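Local coordinates for protein inactive glucansucrase (Lactobacillus reuteri, PDB 5JBD) that belongs to glycoside hydrolase family 70, has a TIM-barrel core and carries a bound calcium ion, at residues 37-42 with 58-63; 538-543 with 610-615; 861-866 with 876-881. All coordinates share one frame; numbering follows the deposited sequence.

Contact 1. Residues 37-42 with 58-63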
loop_
_atom_site.group_PDB
_atom_site.type_symbol
_atom_site.label_atom_id
_atom_site.label_comp_id
_atom_site.label_asym_id
_atom_site.label_seq_id
_atom_site.Cartn_x
_atom_site.Cartn_y
_atom_site.Cartn_z
ATOM N N MET A 37 -40.821 -26.291 0.669
ATOM C CA MET A 37 -39.748 -26.841 1.511
ATOM C C MET A 37 -38.484 -27.129 0.707
ATOM O O MET A 37 -38.561 -27.429 -0.496
ATOM C CB MET A 37 -40.207 -28.130 2.227
ATOM C CG MET A 37 -40.293 -29.368 1.347
ATOM S SD MET A 37 -40.837 -30.847 2.243
ATOM C CE MET A 37 -39.284 -31.328 3.000
ATOM N N ALA A 38 -37.332 -27.058 1.371
ATOM C CA ALA A 38 -36.067 -27.415 0.735
ATOM C C ALA A 38 -36.155 -28.822 0.180
ATOM O O ALA A 38 -36.797 -29.691 0.784
ATOM C CB ALA A 38 -34.899 -27.305 1.715
ATOM N N PHE A 39 -35.556 -29.042 -0.987
ATOM C CA PHE A 39 -35.573 -30.370 -1.612
ATOM C C PHE A 39 -34.867 -31.386 -0.703
ATOM O O PHE A 39 -35.310 -32.515 -0.579
ATOM C CB PHE A 39 -34.919 -30.332 -3.001
ATOM C CG PHE A 39 -34.749 -31.687 -3.633
ATOM C CD1 PHE A 39 -35.824 -32.322 -4.236
ATOM C CD2 PHE A 39 -33.510 -32.328 -3.624
ATOM C CE1 PHE A 39 -35.674 -33.574 -4.819
ATOM C CE2 PHE A 39 -33.353 -33.576 -4.198
ATOM C CZ PHE A 39 -34.434 -34.198 -4.804
ATOM N N ALA A 40 -33.770 -30.956 -0.093
ATOM C CA ALA A 40 -32.982 -31.766 0.839
ATOM C C ALA A 40 -32.311 -30.849 1.860
ATOM O O ALA A 40 -32.038 -29.683 1.566
ATOM C CB ALA A 40 -31.934 -32.578 0.088
ATOM N N GLN A 41 -32.031 -31.374 3.047
ATOM C CA GLN A 41 -31.383 -30.600 4.096
ATOM C C GLN A 41 -29.865 -30.796 4.084
ATOM O O GLN A 41 -29.266 -31.302 5.038
ATOM C CB GLN A 41 -31.980 -30.946 5.459
ATOM C CG GLN A 41 -33.469 -30.648 5.560
ATOM C CD GLN A 41 -33.936 -30.490 7.000
ATOM O OE1 GLN A 41 -33.305 -31.004 7.935
ATOM N NE2 GLN A 41 -35.039 -29.763 7.187
ATOM N N ASP A 42 -29.241 -30.345 3.004
ATOM C CA ASP A 42 -27.775 -30.353 2.881
ATOM C C ASP A 42 -27.342 -29.369 1.788
ATOM O O ASP A 42 -28.179 -28.731 1.146
ATOM C CB ASP A 42 -27.258 -31.783 2.608
ATOM C CG ASP A 42 -27.848 -32.403 1.340
ATOM O OD1 ASP A 42 -27.845 -31.745 0.286
ATOM O OD2 ASP A 42 -28.293 -33.567 1.391
ATOM N N TRP A 58 -29.346 -18.656 -2.435
ATOM C CA TRP A 58 -30.377 -19.374 -3.108
ATOM C C TRP A 58 -30.485 -20.800 -2.557
ATOM O O TRP A 58 -29.562 -21.316 -1.903
ATOM C CB TRP A 58 -30.053 -19.402 -4.605
ATOM C CG TRP A 58 -30.101 -18.060 -5.297
ATOM C CD1 TRP A 58 -29.438 -16.894 -4.944
ATOM C CD2 TRP A 58 -30.807 -17.756 -6.494
ATOM N NE1 TRP A 58 -29.728 -15.895 -5.829
ATOM C CE2 TRP A 58 -30.557 -16.394 -6.793
ATOM C CE3 TRP A 58 -31.632 -18.496 -7.344
ATOM C CZ2 TRP A 58 -31.100 -15.773 -7.896
ATOM C CZ3 TRP A 58 -32.173 -17.877 -8.443
ATOM C CH2 TRP A 58 -31.906 -16.517 -8.710
ATOM N N TYR A 59 -31.627 -21.429 -2.832
ATOM C CA TYR A 59 -31.866 -22.844 -2.494
ATOM C C TYR A 59 -32.730 -23.517 -3.554
ATOM O O TYR A 59 -33.291 -22.854 -4.438
ATOM C CB TYR A 59 -32.499 -22.969 -1.106
ATOM C CG TYR A 59 -34.011 -22.822 -1.073
ATOM C CD1 TYR A 59 -34.632 -21.669 -1.524
ATOM C CD2 TYR A 59 -34.829 -23.853 -0.577
ATOM C CE1 TYR A 59 -36.011 -21.545 -1.496
ATOM C CE2 TYR A 59 -36.201 -23.715 -0.528
ATOM C CZ TYR A 59 -36.786 -22.557 -0.998
ATOM O OH TYR A 59 -38.154 -22.401 -0.961
ATOM N N ARG A 60 -32.821 -24.841 -3.467
ATOM C CA ARG A 60 -33.662 -25.623 -4.366
ATOM C C ARG A 60 -34.906 -26.055 -3.607
ATOM O O ARG A 60 -34.814 -26.934 -2.743
ATOM C CB ARG A 60 -32.903 -26.852 -4.869
ATOM C CG ARG A 60 -33.707 -27.719 -5.833
ATOM C CD ARG A 60 -32.984 -29.009 -6.162
ATOM N NE ARG A 60 -33.853 -29.956 -6.863
ATOM C CZ ARG A 60 -33.491 -31.188 -7.216
ATOM N NH1 ARG A 60 -32.266 -31.654 -6.930
ATOM N NH2 ARG A 60 -34.364 -31.972 -7.849
ATOM N N PRO A 61 -36.074 -25.444 -3.906
ATOM C CA PRO A 61 -37.306 -25.972 -3.294
ATOM C C PRO A 61 -37.667 -27.306 -3.915
ATOM O O PRO A 61 -37.144 -27.646 -4.984
ATOM C CB PRO A 61 -38.367 -24.923 -3.654
ATOM C CG PRO A 61 -37.866 -24.307 -4.921
ATOM C CD PRO A 61 -36.362 -24.321 -4.821
ATOM N N TYR A 62 -38.542 -28.063 -3.255
ATOM C CA TYR A 62 -39.004 -29.340 -3.814
ATOM C C TYR A 62 -39.759 -29.107 -5.128
ATOM O O TYR A 62 -39.526 -29.802 -6.113
ATOM C CB TYR A 62 -39.853 -30.107 -2.790
ATOM C CG TYR A 62 -40.325 -31.474 -3.273
ATOM C CD1 TYR A 62 -41.514 -31.596 -3.978
ATOM C CD2 TYR A 62 -39.585 -32.639 -3.024
ATOM C CE1 TYR A 62 -41.970 -32.827 -4.423
ATOM C CE2 TYR A 62 -40.038 -33.884 -3.469
ATOM C CZ TYR A 62 -41.231 -33.969 -4.169
ATOM O OH TYR A 62 -41.726 -35.173 -4.633
ATOM N N GLY A 63 -40.657 -28.127 -5.142
ATOM C CA GLY A 63 -41.394 -27.772 -6.356
ATOM C C GLY A 63 -41.778 -26.305 -6.406
ATOM O O GLY A 63 -41.562 -25.579 -5.438
#
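Phe39 and Arg60 make the main side-chain contact between 37-42 and 58-63. Their side chains lie side by side and point the same way. The guanidinium rests flat on one face of the phenyl ring, with the two planes 8° apart. Arg60 CZ sits over the ring centre, 3.6 Å from the centroid of Phe39. The terminal nitrogens lie over different ring carbons. Arg60 NH1 lies 3.5 Å from Phe39 CE2, and Arg60 NH2 lies 3.7 Å from Phe39 CE1. This is a stacked cation-pi pair. In both residues CG is anti to the backbone N (chi1 173° and -179°), and the Arg60 chain is extended to NE, in keeping with the side-by-side course of the two. Arg60 NE is hydrogen-bonded to Thr74 OG1, which would help hold the guanidinium in this orientation.

The backbones meet in a single beta bridge, Ala38 with Pro61. Phe39 N donates to Arg60 O at 2.8 Å, and Tyr62 N donates to Met37 O, also at 2.8 Å. The bridge ties an irregular N-terminal segment to the chain just beyond strand 58-59, which pairs with strand 80-81. This region lies well away from the central barrel.

Tyr62 also touches Phe39: its CD2 lies 4.0 Å from Phe39 CD1, at an oblique approach. Tyr62 CB lies 4.2 Å from Met37 CG. The Tyr62 ring also meets Trp34. Tyr59 receives Ala38 at its edge: Ala38 CA lies in the ring plane, 3.9 Å from Tyr59 CE2. The hydroxyl of Tyr59 is hydrogen-bonded to the carbonyl of Asn36.

Contact 2. Residues 538-543 with 610-615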
loop_
_atom_site.group_PDB
_atom_site.type_symbol
_atom_site.label_atom_id
_atom_site.label_comp_id
_atom_site.label_asym_id
_atom_site.label_seq_id
_atom_site.Cartn_x
_atom_site.Cartn_y
_atom_site.Cartn_z
ATOM N N ALA A 538 28.960 22.477 -3.588
ATOM C CA ALA A 538 28.173 23.518 -2.925
ATOM C C ALA A 538 26.805 23.583 -3.581
ATOM O O ALA A 538 26.697 23.704 -4.800
ATOM C CB ALA A 538 28.871 24.863 -3.027
ATOM N N VAL A 539 25.764 23.491 -2.757
ATOM C CA VAL A 539 24.383 23.648 -3.180
ATOM C C VAL A 539 23.794 24.901 -2.500
ATOM O O VAL A 539 23.763 24.989 -1.274
ATOM C CB VAL A 539 23.569 22.401 -2.799
ATOM C CG1 VAL A 539 22.079 22.603 -3.070
ATOM C CG2 VAL A 539 24.097 21.190 -3.553
ATOM N N LEU A 540 23.331 25.847 -3.307
ATOM C CA LEU A 540 22.741 27.106 -2.830
ATOM C C LEU A 540 21.252 27.067 -3.091
ATOM O O LEU A 540 20.838 26.953 -4.241
ATOM C CB LEU A 540 23.364 28.307 -3.546
ATOM C CG LEU A 540 24.611 28.916 -2.918
ATOM C CD1 LEU A 540 25.675 27.871 -2.640
ATOM C CD2 LEU A 540 25.164 30.030 -3.796
ATOM N N VAL A 541 20.451 27.185 -2.034
ATOM C CA VAL A 541 19.016 27.143 -2.146
ATOM C C VAL A 541 18.363 28.270 -1.353
ATOM O O VAL A 541 18.616 28.411 -0.153
ATOM C CB VAL A 541 18.483 25.792 -1.641
ATOM C CG1 VAL A 541 16.958 25.784 -1.629
ATOM C CG2 VAL A 541 19.030 24.673 -2.509
ATOM N N GLY A 542 17.512 29.051 -2.036
ATOM C CA GLY A 542 16.683 30.098 -1.413
ATOM C C GLY A 542 15.211 29.887 -1.710
ATOM O O GLY A 542 14.875 29.319 -2.749
ATOM N N ASN A 543 14.337 30.284 -0.781
ATOM C CA ASN A 543 12.889 30.077 -0.938
ATOM C C ASN A 543 12.081 31.388 -0.932
ATOM O O ASN A 543 10.876 31.370 -0.675
ATOM C CB ASN A 543 12.356 29.104 0.129
ATOM C CG ASN A 543 12.292 29.709 1.527
ATOM O OD1 ASN A 543 12.875 30.751 1.796
ATOM N ND2 ASN A 543 11.551 29.045 2.422
ATOM N N SER A 610 11.389 28.950 -7.416
ATOM C CA SER A 610 10.708 30.013 -6.694
ATOM C C SER A 610 11.577 30.371 -5.490
ATOM O O SER A 610 11.418 29.801 -4.394
ATOM C CB SER A 610 9.331 29.539 -6.259
ATOM O OG SER A 610 8.605 30.582 -5.638
ATOM N N GLY A 611 12.487 31.308 -5.716
ATOM C CA GLY A 611 13.618 31.566 -4.824
ATOM C C GLY A 611 14.912 31.524 -5.626
ATOM O O GLY A 611 15.059 32.273 -6.596
ATOM N N TYR A 612 15.823 30.628 -5.259
ATOM C CA TYR A 612 17.088 30.482 -5.988
ATOM C C TYR A 612 17.605 29.061 -5.918
ATOM O O TYR A 612 17.430 28.387 -4.894
ATOM C CB TYR A 612 18.149 31.430 -5.425
ATOM C CG TYR A 612 19.480 31.381 -6.184
ATOM C CD1 TYR A 612 19.625 32.001 -7.428
ATOM C CD2 TYR A 612 20.581 30.673 -5.670
ATOM C CE1 TYR A 612 20.823 31.934 -8.133
ATOM C CE2 TYR A 612 21.780 30.603 -6.365
ATOM C CZ TYR A 612 21.902 31.242 -7.591
ATOM O OH TYR A 612 23.102 31.178 -8.276
ATOM N N LEU A 613 18.279 28.627 -6.992
ATOM C CA LEU A 613 19.036 27.367 -7.011
ATOM C C LEU A 613 20.374 27.570 -7.704
ATOM O O LEU A 613 20.428 28.097 -8.826
ATOM C CB LEU A 613 18.250 26.235 -7.715
ATOM C CG LEU A 613 18.980 24.877 -7.831
ATOM C CD1 LEU A 613 19.385 24.327 -6.457
ATOM C CD2 LEU A 613 18.136 23.867 -8.594
ATOM N N GLY A 614 21.453 27.151 -7.041
ATOM C CA GLY A 614 22.778 27.108 -7.657
ATOM C C GLY A 614 23.559 25.892 -7.185
ATOM O O GLY A 614 23.482 25.538 -6.014
ATOM N N VAL A 615 24.329 25.271 -8.076
ATOM C CA VAL A 615 25.181 24.138 -7.709
ATOM C C VAL A 615 26.571 24.250 -8.342
ATOM O O VAL A 615 26.685 24.471 -9.574
ATOM C CB VAL A 615 24.523 22.799 -8.109
ATOM C CG1 VAL A 615 25.366 21.622 -7.599
ATOM C CG2 VAL A 615 23.107 22.734 -7.566
#
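Tyr612 CG is anti to its backbone N (chi1 -177°), and chi2 of 76° sets the turn of the ring, whose edge meets Leu540. Leu540 CB lies in the ring plane, 4.0 Å from Tyr612 CE2. Leu613 CG is likewise anti to its backbone N. The CD1 branch of Leu613 packs beside Val541, 4.0 Å from Val541 CG2, and also comes 3.7 Å from Leu540 O. The Val541 and Leu613 side chains lie side by side and point the same way.

Leu540 and Tyr612 share one face of the sheet. Val539, Val541, Leu613 and Val615 share the other. Two hydrogen-bonded pairs join the antiparallel strands. Leu540 N donates to Gly614 O at 2.7 Å, and Gly614 N returns a bond to Leu540 O at 2.9 Å. Gly542 N donates to Tyr612 O at 2.9 Å. The return bond, Tyr612 N to Gly542 O, is 3.0 Å long, with the donor raised 51° out of the carbonyl plane. The chain turns a corner at Gly611, and Gly611 CA still makes a CA-H...O contact with Gly542 O, at 3.3 Å.

Val539 and Leu613 pack on helix 446-455, and Val541 on helix 343-354. Leu540 and Tyr612 face strand 596-605. One side of the sheet thus meets barrel helices and the other meets a further strand. The pair belongs to an antiparallel beta domain whose strands mostly lie, along the chain, between barrel strands 460-464 and 652-654, consistent with domain C of the circularly permuted family 70 fold.

Contact 3. Residues 861-866 with 876-881. With SO4 (sulfate ion), chain F.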
loop_
_atom_site.group_PDB
_atom_site.type_symbol
_atom_site.label_atom_id
_atom_site.label_comp_id
_atom_site.label_asym_id
_atom_site.label_seq_id
_atom_site.Cartn_x
_atom_site.Cartn_y
_atom_site.Cartn_z
ATOM N N ASP A 861 -32.625 -16.950 17.116
ATOM C CA ASP A 861 -31.621 -17.993 16.882
ATOM C C ASP A 861 -31.087 -17.922 15.456
ATOM O O ASP A 861 -31.859 -17.701 14.520
ATOM C CB ASP A 861 -32.220 -19.390 17.076
ATOM C CG ASP A 861 -32.590 -19.696 18.518
ATOM O OD1 ASP A 861 -32.255 -18.913 19.427
ATOM O OD2 ASP A 861 -33.218 -20.755 18.730
ATOM N N TYR A 862 -29.780 -18.119 15.292
ATOM C CA TYR A 862 -29.200 -18.280 13.960
ATOM C C TYR A 862 -29.735 -19.549 13.299
ATOM O O TYR A 862 -29.798 -20.607 13.935
ATOM C CB TYR A 862 -27.674 -18.352 14.021
ATOM C CG TYR A 862 -27.005 -17.001 14.155
ATOM C CD1 TYR A 862 -26.905 -16.139 13.059
ATOM C CD2 TYR A 862 -26.475 -16.575 15.372
ATOM C CE1 TYR A 862 -26.291 -14.889 13.179
ATOM C CE2 TYR A 862 -25.868 -15.323 15.499
ATOM C CZ TYR A 862 -25.778 -14.488 14.406
ATOM O OH TYR A 862 -25.168 -13.257 14.527
ATOM N N ALA A 863 -30.139 -19.433 12.036
ATOM C CA ALA A 863 -30.454 -20.600 11.229
ATOM C C ALA A 863 -29.162 -21.385 11.035
ATOM O O ALA A 863 -28.067 -20.803 11.012
ATOM C CB ALA A 863 -31.040 -20.194 9.883
ATOM N N TYR A 864 -29.276 -22.703 10.938
ATOM C CA TYR A 864 -28.081 -23.541 10.801
ATOM C C TYR A 864 -28.407 -24.817 10.075
ATOM O O TYR A 864 -29.464 -25.405 10.299
ATOM C CB TYR A 864 -27.468 -23.847 12.173
ATOM C CG TYR A 864 -26.057 -24.390 12.121
ATOM C CD1 TYR A 864 -24.954 -23.535 12.042
ATOM C CD2 TYR A 864 -25.819 -25.758 12.157
ATOM C CE1 TYR A 864 -23.658 -24.032 11.994
ATOM C CE2 TYR A 864 -24.531 -26.266 12.110
ATOM C CZ TYR A 864 -23.451 -25.405 12.039
ATOM O OH TYR A 864 -22.171 -25.931 11.995
ATOM N N LEU A 865 -27.493 -25.228 9.202
ATOM C CA LEU A 865 -27.628 -26.459 8.455
ATOM C C LEU A 865 -26.511 -27.396 8.888
ATOM O O LEU A 865 -25.345 -27.190 8.558
ATOM C CB LEU A 865 -27.555 -26.175 6.961
ATOM C CG LEU A 865 -27.770 -27.382 6.057
ATOM C CD1 LEU A 865 -29.158 -27.987 6.280
ATOM C CD2 LEU A 865 -27.571 -26.971 4.608
ATOM N N ASN A 866 -26.884 -28.411 9.662
ATOM C CA ASN A 866 -25.962 -29.454 10.084
ATOM C C ASN A 866 -25.825 -30.432 8.934
ATOM O O ASN A 866 -26.749 -31.195 8.652
ATOM C CB ASN A 866 -26.493 -30.152 11.341
ATOM C CG ASN A 866 -25.512 -31.163 11.920
ATOM O OD1 ASN A 866 -25.021 -32.050 11.222
ATOM N ND2 ASN A 866 -25.239 -31.043 13.211
ATOM N N LEU A 876 -31.577 -26.195 11.937
ATOM C CA LEU A 876 -32.669 -25.307 12.336
ATOM C C LEU A 876 -32.922 -24.328 11.191
ATOM O O LEU A 876 -32.081 -23.462 10.939
ATOM C CB LEU A 876 -32.289 -24.552 13.621
ATOM C CG LEU A 876 -33.306 -23.548 14.188
ATOM C CD1 LEU A 876 -34.577 -24.260 14.633
ATOM C CD2 LEU A 876 -32.700 -22.730 15.328
ATOM N N LEU A 877 -34.058 -24.473 10.503
ATOM C CA LEU A 877 -34.365 -23.662 9.315
ATOM C C LEU A 877 -35.668 -22.877 9.466
ATOM O O LEU A 877 -36.562 -23.282 10.220
ATOM C CB LEU A 877 -34.451 -24.546 8.075
ATOM C CG LEU A 877 -33.188 -25.344 7.723
ATOM C CD1 LEU A 877 -33.467 -26.254 6.547
ATOM C CD2 LEU A 877 -31.999 -24.440 7.428
ATOM N N PRO A 878 -35.797 -21.751 8.737
ATOM C CA PRO A 878 -37.064 -21.009 8.753
ATOM C C PRO A 878 -38.255 -21.876 8.364
ATOM O O PRO A 878 -38.140 -22.754 7.497
ATOM C CB PRO A 878 -36.847 -19.903 7.719
ATOM C CG PRO A 878 -35.370 -19.713 7.688
ATOM C CD PRO A 878 -34.788 -21.083 7.895
ATOM N N THR A 879 -39.383 -21.633 9.017
ATOM C CA THR A 879 -40.596 -22.413 8.795
ATOM C C THR A 879 -41.103 -22.398 7.334
ATOM O O THR A 879 -41.670 -23.383 6.864
ATOM C CB THR A 879 -41.703 -21.934 9.756
ATOM O OG1 THR A 879 -42.845 -22.792 9.639
ATOM C CG2 THR A 879 -42.128 -20.470 9.500
ATOM N N ALA A 880 -40.881 -21.295 6.623
ATOM C CA ALA A 880 -41.292 -21.180 5.218
ATOM C C ALA A 880 -40.665 -22.227 4.274
ATOM O O ALA A 880 -41.247 -22.544 3.234
ATOM C CB ALA A 880 -41.018 -19.768 4.701
ATOM N N ILE A 881 -39.499 -22.763 4.639
ATOM C CA ILE A 881 -38.769 -23.732 3.804
ATOM C C ILE A 881 -38.468 -25.081 4.479
ATOM O O ILE A 881 -37.583 -25.791 4.025
ATOM C CB ILE A 881 -37.441 -23.110 3.270
ATOM C CG1 ILE A 881 -36.424 -22.842 4.399
ATOM C CG2 ILE A 881 -37.733 -21.816 2.519
ATOM C CD1 ILE A 881 -35.042 -22.445 3.905
HETATM S S SO4 F . -39.449 -18.479 11.423
HETATM O O1 SO4 F . -40.760 -17.819 11.219
HETATM O O2 SO4 F . -39.626 -19.930 11.663
HETATM O O3 SO4 F . -38.789 -17.887 12.604
HETATM O O4 SO4 F . -38.608 -18.289 10.223
#
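Tyr864 and Leu876 are held by a pair of backbone hydrogen bonds. Tyr864 N donates to Leu876 O at 2.9 Å, with the donor tilted 16° from the carbonyl plane. Leu876 N donates to Tyr864 O at 2.8 Å. Together they form one antiparallel hydrogen-bonded bridge between loop residues. Leu876 O takes a further approach from Ala863 CA, a CA-H...O contact of 3.3 Å.

The side-chain packing is sparse and lies close to this bridge. Leu876 CG is anti to the backbone N (chi1 179°) and CD2 is anti to CA, which carries this branch out to Asp861. Leu876 CD2 touches Asp861 CB at 3.8 Å, and the two side chains cross at about a right angle. The same methyl has a carbonyl neighbour in Tyr862 O, 3.9 Å away. Ala863 CB meets the proline ring at Pro878 CD, 4.3 Å away. Leu877 brings its CD2 methyl to 3.9 Å from Tyr864 O, so this carbonyl has a methyl beside it as well as its amide partner.

A sulfate ion, probably from the crystallisation liquor, binds beyond the bridge. Thr879 N donates to sulfate O2 at 3.2 Å, where the short 3-10 segment 879-880 begins. Ala858 N is a second donor to this ion.

Around the bridge, the Tyr864 ring meets Tyr52 and Phe873 edge-to-face, and its hydroxyl is bonded to Ala872 N. Leu865 is bonded through its backbone to Gly51 of the N-terminal part. Both segments follow strand 841-845, and Tyr862 OH reaches Ile785 N on strand 784-791, an outermost strand of the same six-stranded antiparallel sheet.

Contacts 1 and 3 are neighbours, with centres about 12 Å apart, although they come from near opposite ends of the chain. Ala38 N and Ile881 O probably share a hydrogen bond, and Leu865 packs against Gln41 and Asp42. This agrees with the U-shaped chain course of family 70, where N- and C-terminal parts build common outer domains. Contact 2 lies on the opposite side of the chain's centre. It is fully buried and rests on antiparallel strand pairing, with aliphatic side chains and one tyrosine on the sheet faces. Contacts 1 and 3 each have a single backbone bridge between loop residues. Contact 1 is partly exposed and adds a cation-pi stack; contact 3 is mostly buried and sparsely packed.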